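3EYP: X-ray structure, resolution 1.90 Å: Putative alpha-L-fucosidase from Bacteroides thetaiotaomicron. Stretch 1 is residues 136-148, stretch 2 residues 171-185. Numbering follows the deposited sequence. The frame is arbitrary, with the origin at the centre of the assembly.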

# COMPACT_ATOMS: atom_id res chain seq x y z
N LEU A 136 -33.01 -0.25 -18.88
CA LEU A 136 -32.29 0.56 -19.86
C LEU A 136 -30.76 0.44 -19.85
O LEU A 136 -30.09 1.05 -20.60
CB LEU A 136 -32.65 2.02 -19.66
CG LEU A 136 -34.16 2.26 -19.75
CD1 LEU A 136 -34.38 3.73 -19.70
CD2 LEU A 136 -34.76 1.63 -21.05
N TYR A 137 -30.25 -0.34 -18.92
CA TYR A 137 -28.82 -0.39 -18.69
C TYR A 137 -28.11 -0.79 -19.98
O TYR A 137 -28.51 -1.75 -20.66
CB TYR A 137 -28.45 -1.35 -17.56
CG TYR A 137 -26.92 -1.41 -17.32
CD1 TYR A 137 -26.35 -0.73 -16.25
CD2 TYR A 137 -26.08 -2.11 -18.16
CE1 TYR A 137 -24.98 -0.78 -16.00
CE2 TYR A 137 -24.68 -2.15 -17.94
CZ TYR A 137 -24.14 -1.49 -16.83
OH TYR A 137 -22.78 -1.47 -16.55
N THR A 138 -27.12 -0.01 -20.33
CA THR A 138 -26.11 -0.41 -21.34
C THR A 138 -24.72 0.07 -20.92
O THR A 138 -24.54 1.03 -20.15
CB THR A 138 -26.33 0.17 -22.74
OG1 THR A 138 -26.08 1.57 -22.74
CG2 THR A 138 -27.77 -0.13 -23.31
N THR A 139 -23.72 -0.56 -21.51
CA THR A 139 -22.32 -0.26 -21.13
C THR A 139 -22.03 1.18 -21.51
O THR A 139 -21.47 1.91 -20.73
CB THR A 139 -21.30 -1.31 -21.70
OG1 THR A 139 -21.61 -2.58 -21.11
CG2 THR A 139 -19.83 -0.96 -21.35
N GLU A 140 -22.50 1.58 -22.67
CA GLU A 140 -22.22 2.91 -23.20
C GLU A 140 -22.86 3.97 -22.29
O GLU A 140 -22.33 5.08 -22.07
CB GLU A 140 -22.78 3.07 -24.61
CG GLU A 140 -22.52 4.40 -25.28
CD GLU A 140 -21.02 4.59 -25.57
OE1 GLU A 140 -20.22 3.63 -25.37
OE2 GLU A 140 -20.66 5.72 -25.96
N ARG A 141 -24.02 3.60 -21.80
CA ARG A 141 -24.81 4.52 -20.96
C ARG A 141 -24.13 4.66 -19.60
O ARG A 141 -24.02 5.72 -19.00
CB ARG A 141 -26.24 4.01 -20.75
CG ARG A 141 -27.33 4.38 -21.76
CD ARG A 141 -28.72 3.88 -21.18
NE ARG A 141 -29.72 4.91 -20.89
CZ ARG A 141 -30.39 5.07 -19.74
NH1 ARG A 141 -30.18 4.27 -18.70
NH2 ARG A 141 -31.28 6.05 -19.65
N TYR A 142 -23.68 3.53 -19.12
CA TYR A 142 -23.11 3.45 -17.79
C TYR A 142 -21.77 4.18 -17.83
O TYR A 142 -21.34 4.81 -16.87
CB TYR A 142 -22.92 2.01 -17.35
CG TYR A 142 -22.21 1.96 -15.99
CD1 TYR A 142 -22.89 2.28 -14.82
CD2 TYR A 142 -20.85 1.69 -15.89
CE1 TYR A 142 -22.27 2.26 -13.60
CE2 TYR A 142 -20.21 1.71 -14.66
CZ TYR A 142 -20.95 1.99 -13.50
OH TYR A 142 -20.37 1.98 -12.24
N LYS A 143 -21.09 4.05 -18.96
CA LYS A 143 -19.82 4.75 -19.17
C LYS A 143 -20.04 6.22 -18.96
O LYS A 143 -19.27 6.88 -18.26
CB LYS A 143 -19.25 4.52 -20.57
CG LYS A 143 -18.19 5.55 -20.99
CD LYS A 143 -17.76 5.42 -22.42
CE LYS A 143 -18.77 6.00 -23.39
NZ LYS A 143 -18.22 6.06 -24.78
N GLU A 144 -21.09 6.77 -19.55
CA GLU A 144 -21.35 8.22 -19.34
C GLU A 144 -21.74 8.58 -17.91
O GLU A 144 -21.33 9.59 -17.40
CB GLU A 144 -22.43 8.78 -20.29
CG GLU A 144 -22.16 8.51 -21.73
CD GLU A 144 -20.83 9.11 -22.20
OE1 GLU A 144 -20.43 10.22 -21.73
OE2 GLU A 144 -20.17 8.43 -23.03
N TYR A 145 -22.55 7.72 -17.28
CA TYR A 145 -23.01 7.94 -15.88
C TYR A 145 -21.80 8.03 -14.95
O TYR A 145 -21.60 8.98 -14.15
CB TYR A 145 -23.92 6.77 -15.39
CG TYR A 145 -24.19 6.72 -13.87
CD1 TYR A 145 -24.92 7.73 -13.25
CD2 TYR A 145 -23.75 5.67 -13.07
CE1 TYR A 145 -25.18 7.71 -11.91
CE2 TYR A 145 -23.99 5.63 -11.72
CZ TYR A 145 -24.71 6.66 -11.13
OH TYR A 145 -25.03 6.66 -9.81
N TYR A 146 -20.99 7.01 -15.07
CA TYR A 146 -19.77 6.92 -14.26
C TYR A 146 -18.89 8.15 -14.49
O TYR A 146 -18.34 8.73 -13.57
CB TYR A 146 -18.99 5.62 -14.56
CG TYR A 146 -17.84 5.35 -13.57
CD1 TYR A 146 -18.00 4.51 -12.51
CD2 TYR A 146 -16.58 5.94 -13.76
CE1 TYR A 146 -16.97 4.26 -11.62
CE2 TYR A 146 -15.56 5.70 -12.89
CZ TYR A 146 -15.73 4.85 -11.85
OH TYR A 146 -14.67 4.64 -10.98
N ALA A 147 -18.75 8.53 -15.75
CA ALA A 147 -17.92 9.69 -16.12
C ALA A 147 -18.43 10.96 -15.48
O ALA A 147 -17.65 11.79 -15.02
CB ALA A 147 -17.79 9.85 -17.67
N HIS A 148 -19.75 11.07 -15.41
CA HIS A 148 -20.36 12.25 -14.79
C HIS A 148 -19.96 12.31 -13.34
O HIS A 148 -19.63 13.32 -12.83
CB HIS A 148 -21.88 12.28 -14.92
CG HIS A 148 -22.36 12.67 -16.29
ND1 HIS A 148 -21.92 13.82 -16.94
CD2 HIS A 148 -23.27 12.11 -17.11
CE1 HIS A 148 -22.52 13.91 -18.12
NE2 HIS A 148 -23.35 12.88 -18.25
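Stretch 2, residues 171-185: DELTTPVYRHWYKIV

Trp181 is the centre of the contact. Its side chain fits as a knob into a hole formed by Tyr142, Lys143, Tyr146 and Ala147. The six-membered ring of Trp181 stacks face to face on the ring of Tyr146, with centroids 3.8 Å apart and planes inclined by 29°. The closest atoms of this pair are Tyr146 CD2 and Trp181 CE2, at 3.2 Å. Tyr142 CE2 lies 4.0 Å from Trp181 CH2. Ala147 CB is 4.1 Å from Trp181 CD1 and 3.8 Å from Ile184 CD1.

The indole is also anchored by a polar bond. Trp181 NE1 donates to Lys143 O at 3.2 Å, nearly straight at 174°. The same oxygen accepts the helical bond from Ala147 N at 3.0 Å, so it serves both helices.

Stretch 2 runs as a helix from Thr175 through Val185, after Thr174 at the N-cap. In stretch 1 the helix covers Thr139 to His148, and Thr138 OG1 caps it by accepting from Arg141 N at 3.0 Å. Both helices continue later in the chain. The two helices run nearly parallel, with a crossing angle of -16° and axes 9.9 Å apart at closest approach. Lys143 faces Val177 with CA atoms 6.1 Å apart, and Ala147 faces Trp181 with CA atoms 5.9 Å apart.

Toward the helix starts, Thr139 CG2 packs 4.0 Å from Val177 CG2. Leu173 CD2 reaches to 4.4 Å from Tyr142 CD2.

His180 lies at a more exposed margin. His180 CD2 is 3.7 Å from Lys143 CG and 3.7 Å from Ala147 CB. Lys143 NZ turns to its own helix and forms a salt bridge with Glu140 OE2 at 2.7 Å.

At the polar edge, water 1 joins the stretches. The oxygen of water 1 donates to Glu172 OE1 at 2.6 Å and also bonds Tyr137 OH at 2.6 Å and Thr139 OG1 at 3.1 Å.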

# COMPACT_ATOMS: atom_id res chain seq x y z
N ASP A 171 -15.95 -7.30 -15.50
CA ASP A 171 -15.47 -7.98 -16.72
C ASP A 171 -16.10 -7.45 -18.00
O ASP A 171 -15.50 -7.52 -19.06
CB ASP A 171 -15.69 -9.48 -16.55
CG ASP A 171 -15.41 -9.92 -15.12
OD1 ASP A 171 -14.20 -10.25 -14.91
OD2 ASP A 171 -16.37 -9.85 -14.20
N GLU A 172 -17.28 -6.86 -17.88
CA GLU A 172 -17.99 -6.33 -19.05
C GLU A 172 -17.40 -5.00 -19.48
O GLU A 172 -17.63 -4.51 -20.60
CB GLU A 172 -19.51 -6.12 -18.79
CG GLU A 172 -20.31 -7.32 -18.32
CD GLU A 172 -21.81 -6.97 -18.01
OE1 GLU A 172 -22.22 -5.78 -18.22
OE2 GLU A 172 -22.55 -7.89 -17.57
N LEU A 173 -16.67 -4.38 -18.57
CA LEU A 173 -16.11 -3.05 -18.82
C LEU A 173 -14.83 -3.17 -19.67
O LEU A 173 -13.89 -3.88 -19.35
CB LEU A 173 -15.82 -2.34 -17.50
CG LEU A 173 -17.04 -2.26 -16.58
CD1 LEU A 173 -16.62 -1.57 -15.27
CD2 LEU A 173 -18.10 -1.44 -17.29
N THR A 174 -14.85 -2.48 -20.80
CA THR A 174 -13.79 -2.59 -21.80
C THR A 174 -12.75 -1.55 -21.64
O THR A 174 -12.96 -0.52 -21.02
CB THR A 174 -14.34 -2.41 -23.22
OG1 THR A 174 -14.91 -1.11 -23.35
CG2 THR A 174 -15.38 -3.43 -23.54
N THR A 175 -11.63 -1.76 -22.33
CA THR A 175 -10.50 -0.84 -22.16
C THR A 175 -10.88 0.59 -22.54
O THR A 175 -10.54 1.54 -21.83
CB THR A 175 -9.20 -1.35 -22.88
OG1 THR A 175 -8.88 -2.57 -22.28
CG2 THR A 175 -7.98 -0.49 -22.61
N PRO A 176 -11.60 0.76 -23.66
CA PRO A 176 -11.94 2.13 -24.08
C PRO A 176 -12.87 2.89 -23.10
O PRO A 176 -12.82 4.10 -23.04
CB PRO A 176 -12.64 1.92 -25.43
CG PRO A 176 -11.99 0.63 -25.99
CD PRO A 176 -11.88 -0.22 -24.72
N VAL A 177 -13.67 2.15 -22.38
CA VAL A 177 -14.48 2.71 -21.26
C VAL A 177 -13.58 3.30 -20.15
O VAL A 177 -13.70 4.46 -19.77
CB VAL A 177 -15.38 1.63 -20.63
CG1 VAL A 177 -15.99 2.10 -19.26
CG2 VAL A 177 -16.49 1.21 -21.59
N TYR A 178 -12.65 2.49 -19.69
CA TYR A 178 -11.69 2.95 -18.68
C TYR A 178 -10.85 4.13 -19.22
O TYR A 178 -10.43 5.03 -18.45
CB TYR A 178 -10.77 1.81 -18.20
CG TYR A 178 -11.40 0.79 -17.32
CD1 TYR A 178 -11.52 1.00 -15.95
CD2 TYR A 178 -11.78 -0.46 -17.84
CE1 TYR A 178 -12.05 -0.01 -15.10
CE2 TYR A 178 -12.36 -1.40 -17.04
CZ TYR A 178 -12.49 -1.19 -15.67
OH TYR A 178 -13.01 -2.19 -14.88
N ARG A 179 -10.62 4.17 -20.54
CA ARG A 179 -9.86 5.30 -21.13
C ARG A 179 -10.55 6.62 -20.87
O ARG A 179 -9.95 7.62 -20.44
CB ARG A 179 -9.65 5.16 -22.63
CG ARG A 179 -8.64 6.17 -23.22
CD ARG A 179 -8.40 5.92 -24.72
NE ARG A 179 -9.59 6.12 -25.56
CZ ARG A 179 -10.24 5.20 -26.29
NH1 ARG A 179 -11.32 5.58 -27.05
NH2 ARG A 179 -9.83 3.95 -26.34
N HIS A 180 -11.82 6.62 -21.24
CA HIS A 180 -12.71 7.76 -21.04
C HIS A 180 -12.59 8.25 -19.60
O HIS A 180 -12.40 9.44 -19.33
CB HIS A 180 -14.15 7.37 -21.43
CG HIS A 180 -15.11 8.52 -21.45
ND1 HIS A 180 -14.92 9.64 -22.25
CD2 HIS A 180 -16.30 8.70 -20.82
CE1 HIS A 180 -15.94 10.47 -22.08
NE2 HIS A 180 -16.79 9.92 -21.21
N TRP A 181 -12.61 7.30 -18.68
CA TRP A 181 -12.47 7.64 -17.24
C TRP A 181 -11.10 8.13 -16.82
O TRP A 181 -10.93 9.12 -16.09
CB TRP A 181 -12.89 6.48 -16.37
CG TRP A 181 -14.30 6.01 -16.60
CD1 TRP A 181 -15.31 6.66 -17.21
CD2 TRP A 181 -14.81 4.73 -16.22
NE1 TRP A 181 -16.46 5.88 -17.22
CE2 TRP A 181 -16.16 4.67 -16.64
CE3 TRP A 181 -14.26 3.62 -15.60
CZ2 TRP A 181 -16.97 3.57 -16.40
CZ3 TRP A 181 -15.10 2.50 -15.34
CH2 TRP A 181 -16.41 2.49 -15.76
N TYR A 182 -10.10 7.45 -17.31
CA TYR A 182 -8.70 7.80 -17.05
C TYR A 182 -8.35 9.24 -17.47
O TYR A 182 -7.68 9.96 -16.74
CB TYR A 182 -7.80 6.83 -17.80
CG TYR A 182 -6.41 7.28 -18.00
CD1 TYR A 182 -5.49 7.20 -16.97
CD2 TYR A 182 -5.98 7.72 -19.26
CE1 TYR A 182 -4.20 7.56 -17.16
CE2 TYR A 182 -4.70 8.08 -19.46
CZ TYR A 182 -3.80 8.00 -18.42
OH TYR A 182 -2.48 8.38 -18.62
N LYS A 183 -8.88 9.66 -18.61
CA LYS A 183 -8.63 11.01 -19.13
C LYS A 183 -9.16 12.06 -18.17
O LYS A 183 -8.56 13.14 -17.94
CB LYS A 183 -9.26 11.19 -20.54
CG LYS A 183 -8.48 10.44 -21.64
CD LYS A 183 -9.03 10.67 -23.07
CE LYS A 183 -9.35 12.14 -23.37
NZ LYS A 183 -8.43 12.85 -24.39
N ILE A 184 -10.29 11.74 -17.55
CA ILE A 184 -10.87 12.64 -16.55
C ILE A 184 -9.99 12.76 -15.35
O ILE A 184 -9.65 13.85 -14.91
CB ILE A 184 -12.31 12.24 -16.13
CG1 ILE A 184 -13.22 12.45 -17.34
CG2 ILE A 184 -12.73 13.01 -14.88
CD1 ILE A 184 -14.37 11.48 -17.45
N VAL A 185 -9.64 11.61 -14.80
CA VAL A 185 -8.75 11.59 -13.62
C VAL A 185 -7.45 12.37 -13.85
O VAL A 185 -7.03 13.28 -13.07
CB VAL A 185 -8.50 10.12 -13.09
CG1 VAL A 185 -7.51 10.11 -11.92
CG2 VAL A 185 -9.86 9.42 -12.61
O HOH W 1 -21.56 -3.25 -18.06